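Local structure of proteinase K (Serratia sp., 2B6N) at residues D160-A164 with C165-P169. The protein probably hydrolyses peptide bonds within proteins as a calcium-binding, subtilisin-type serine endopeptidase, of which this chain is the protease domain. Residues are numbered along the deposited sequence; the frame is centred on the assembly and turned at random.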
ATOM      1  N   ASP A 160      14.661   4.614  -5.812  1.00  7.46           N
ATOM      2  CA  ASP A 160      16.083   5.002  -5.944  1.00  8.22           C
ATOM      3  C   ASP A 160      16.857   4.162  -6.972  1.00  7.89           C
ATOM      4  O   ASP A 160      18.075   4.357  -7.157  1.00  7.98           O
ATOM      5  CB  ASP A 160      16.758   4.875  -4.572  1.00  8.34           C
ATOM      6  CG  ASP A 160      15.986   5.591  -3.477  1.00 10.45           C
ATOM      7  OD1 ASP A 160      16.088   6.830  -3.455  1.00 11.99           O
ATOM      8  OD2 ASP A 160      15.273   4.937  -2.653  1.00  9.85           O
ATOM      9  N   ASN A 161      16.166   3.226  -7.621  1.00  7.50           N
ATOM     10  CA  ASN A 161      16.818   2.270  -8.515  1.00  7.91           C
ATOM     11  C   ASN A 161      18.065   1.647  -7.830  1.00  8.46           C
ATOM     12  O   ASN A 161      19.158   1.517  -8.429  1.00  7.81           O
ATOM     13  CB  ASN A 161      17.142   2.974  -9.845  1.00  8.55           C
ATOM     14  CG  ASN A 161      17.733   2.045 -10.887  1.00  9.49           C
ATOM     15  OD1 ASN A 161      18.528   2.481 -11.748  1.00 13.84           O
ATOM     16  ND2 ASN A 161      17.361   0.784 -10.835  1.00  6.70           N
ATOM     17  N   SER A 162      17.883   1.267  -6.561  1.00  8.19           N
ATOM     18  CA  SER A 162      18.979   0.794  -5.709  1.00  9.01           C
ATOM     19  C   SER A 162      18.501  -0.369  -4.848  1.00  8.26           C
ATOM     20  O   SER A 162      17.316  -0.719  -4.840  1.00  8.22           O
ATOM     21  CB  SER A 162      19.470   1.913  -4.785  1.00  8.14           C
ATOM     22  OG  SER A 162      20.082   2.944  -5.520  1.00 10.47           O
ATOM     23  N   ASN A 163      19.432  -0.955  -4.107  1.00  8.05           N
ATOM     24  CA  ASN A 163      19.102  -1.981  -3.126  1.00  7.95           C
ATOM     25  C   ASN A 163      18.216  -1.391  -2.027  1.00  7.42           C
ATOM     26  O   ASN A 163      18.645  -0.504  -1.272  1.00  6.98           O
ATOM     27  CB  ASN A 163      20.416  -2.550  -2.551  1.00  8.03           C
ATOM     28  CG  ASN A 163      20.203  -3.736  -1.638  1.00 10.26           C
ATOM     29  OD1 ASN A 163      19.146  -3.893  -1.017  1.00 10.17           O
ATOM     30  ND2 ASN A 163      21.229  -4.577  -1.532  1.00  7.60           N
ATOM     31  N   ALA A 164      16.985  -1.899  -1.927  1.00  7.13           N
ATOM     32  CA  ALA A 164      16.008  -1.398  -0.936  1.00  7.33           C
ATOM     33  C   ALA A 164      16.478  -1.506   0.531  1.00  7.29           C
ATOM     34  O   ALA A 164      15.942  -0.820   1.414  1.00  7.52           O
ATOM     35  CB  ALA A 164      14.670  -2.107  -1.107  1.00  7.53           C
ATOM     36  N   CYS A 165      17.457  -2.375   0.791  1.00  7.70           N
ATOM     37  CA  CYS A 165      17.935  -2.610   2.162  1.00  8.10           C
ATOM     38  C   CYS A 165      18.611  -1.399   2.767  1.00  8.49           C
ATOM     39  O   CYS A 165      18.879  -1.374   3.975  1.00  9.14           O
ATOM     40  CB  CYS A 165      18.901  -3.807   2.238  1.00  8.28           C
ATOM     41  SG  CYS A 165      18.186  -5.411   1.788  1.00  9.33           S
ATOM     42  N   ASN A 166      18.906  -0.408   1.934  1.00  9.25           N
ATOM     43  CA  ASN A 166      19.568   0.803   2.401  1.00  9.67           C
ATOM     44  C   ASN A 166      18.630   1.831   3.027  1.00  9.91           C
ATOM     45  O   ASN A 166      19.079   2.920   3.429  1.00 10.41           O
ATOM     46  CB  ASN A 166      20.340   1.461   1.251  1.00 10.23           C
ATOM     47  CG  ASN A 166      21.497   2.277   1.748  1.00 12.67           C
ATOM     48  OD1 ASN A 166      22.266   1.810   2.596  1.00 14.29           O
ATOM     49  ND2 ASN A 166      21.627   3.500   1.251  1.00 17.55           N
ATOM     50  N   TYR A 167      17.332   1.503   3.095  1.00  8.04           N
ATOM     51  CA  TYR A 167      16.291   2.493   3.438  1.00  8.21           C
ATOM     52  C   TYR A 167      15.333   1.949   4.482  1.00  8.03           C
ATOM     53  O   TYR A 167      15.131   0.738   4.553  1.00  7.74           O
ATOM     54  CB  TYR A 167      15.494   2.898   2.181  1.00  8.09           C
ATOM     55  CG  TYR A 167      16.383   3.343   1.041  1.00  9.19           C
ATOM     56  CD1 TYR A 167      16.723   2.470   0.020  1.00  7.73           C
ATOM     57  CD2 TYR A 167      16.909   4.637   1.014  1.00  9.73           C
ATOM     58  CE1 TYR A 167      17.560   2.876  -1.027  1.00  9.28           C
ATOM     59  CE2 TYR A 167      17.734   5.049  -0.011  1.00 13.11           C
ATOM     60  CZ  TYR A 167      18.056   4.161  -1.028  1.00 10.75           C
ATOM     61  OH  TYR A 167      18.874   4.583  -2.043  1.00 10.98           O
ATOM     62  N   SER A 168      14.758   2.844   5.287  1.00  7.46           N
ATOM     63  CA  SER A 168      13.726   2.501   6.269  1.00  7.56           C
ATOM     64  C   SER A 168      12.419   3.240   5.952  1.00  7.67           C
ATOM     65  O   SER A 168      12.454   4.416   5.592  1.00  7.95           O
ATOM     66  CB  SER A 168      14.172   2.875   7.694  1.00  7.22           C
ATOM     67  OG  SER A 168      15.235   2.033   8.132  1.00  8.54           O
ATOM     68  N   PRO A 169      11.260   2.574   6.154  1.00  6.78           N
ATOM     69  CA  PRO A 169      11.119   1.213   6.707  1.00  6.48           C
ATOM     70  C   PRO A 169      11.288   0.041   5.731  1.00  5.85           C
ATOM     71  O   PRO A 169      11.044  -1.110   6.122  1.00  5.68           O
ATOM     72  CB  PRO A 169       9.693   1.230   7.257  1.00  6.62           C
ATOM     73  CG  PRO A 169       8.946   2.067   6.267  1.00  7.29           C
ATOM     74  CD  PRO A 169       9.947   3.208   5.937  1.00  7.86           C
TER
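N163 leads into a short 3-10 turn, A164 to N166, and bonds to C165 and N166 across it, in the loop between strands 152-156 and 167-168 of this subtilase fold. Hydrogen bonds define the turn: the backbone N of N166 reaches O of N163 at 3.2 Å with a nearly straight N-H (166°), and N of Y167 reaches O of A164 at 3.2 Å in the next i to i+3 step, more bent. An Asx turn overlaps the first of these: OD1 of N163 accepts from N of C165 at 2.9 Å, which a CG anti to the backbone N (chi1 -173°) makes possible by swinging the amide forward along the chain. C165 is tied by a disulfide to C196.

In the ring packing, the Y167 ring lies between the D160 carboxylate on one face, its plane only 14° from the ring's, and CB of N166 on the other. OD2 of D160, offset toward the rim, is 3.3 Å from CZ of Y167 and also accepts a hydrogen bond from ND2 of N192. CB of S162 comes to the ring edge, 3.9 Å from OH of Y167. Within the loop, OG of S162 donates to O of D160 at 3.0 Å, from above the carbonyl plane.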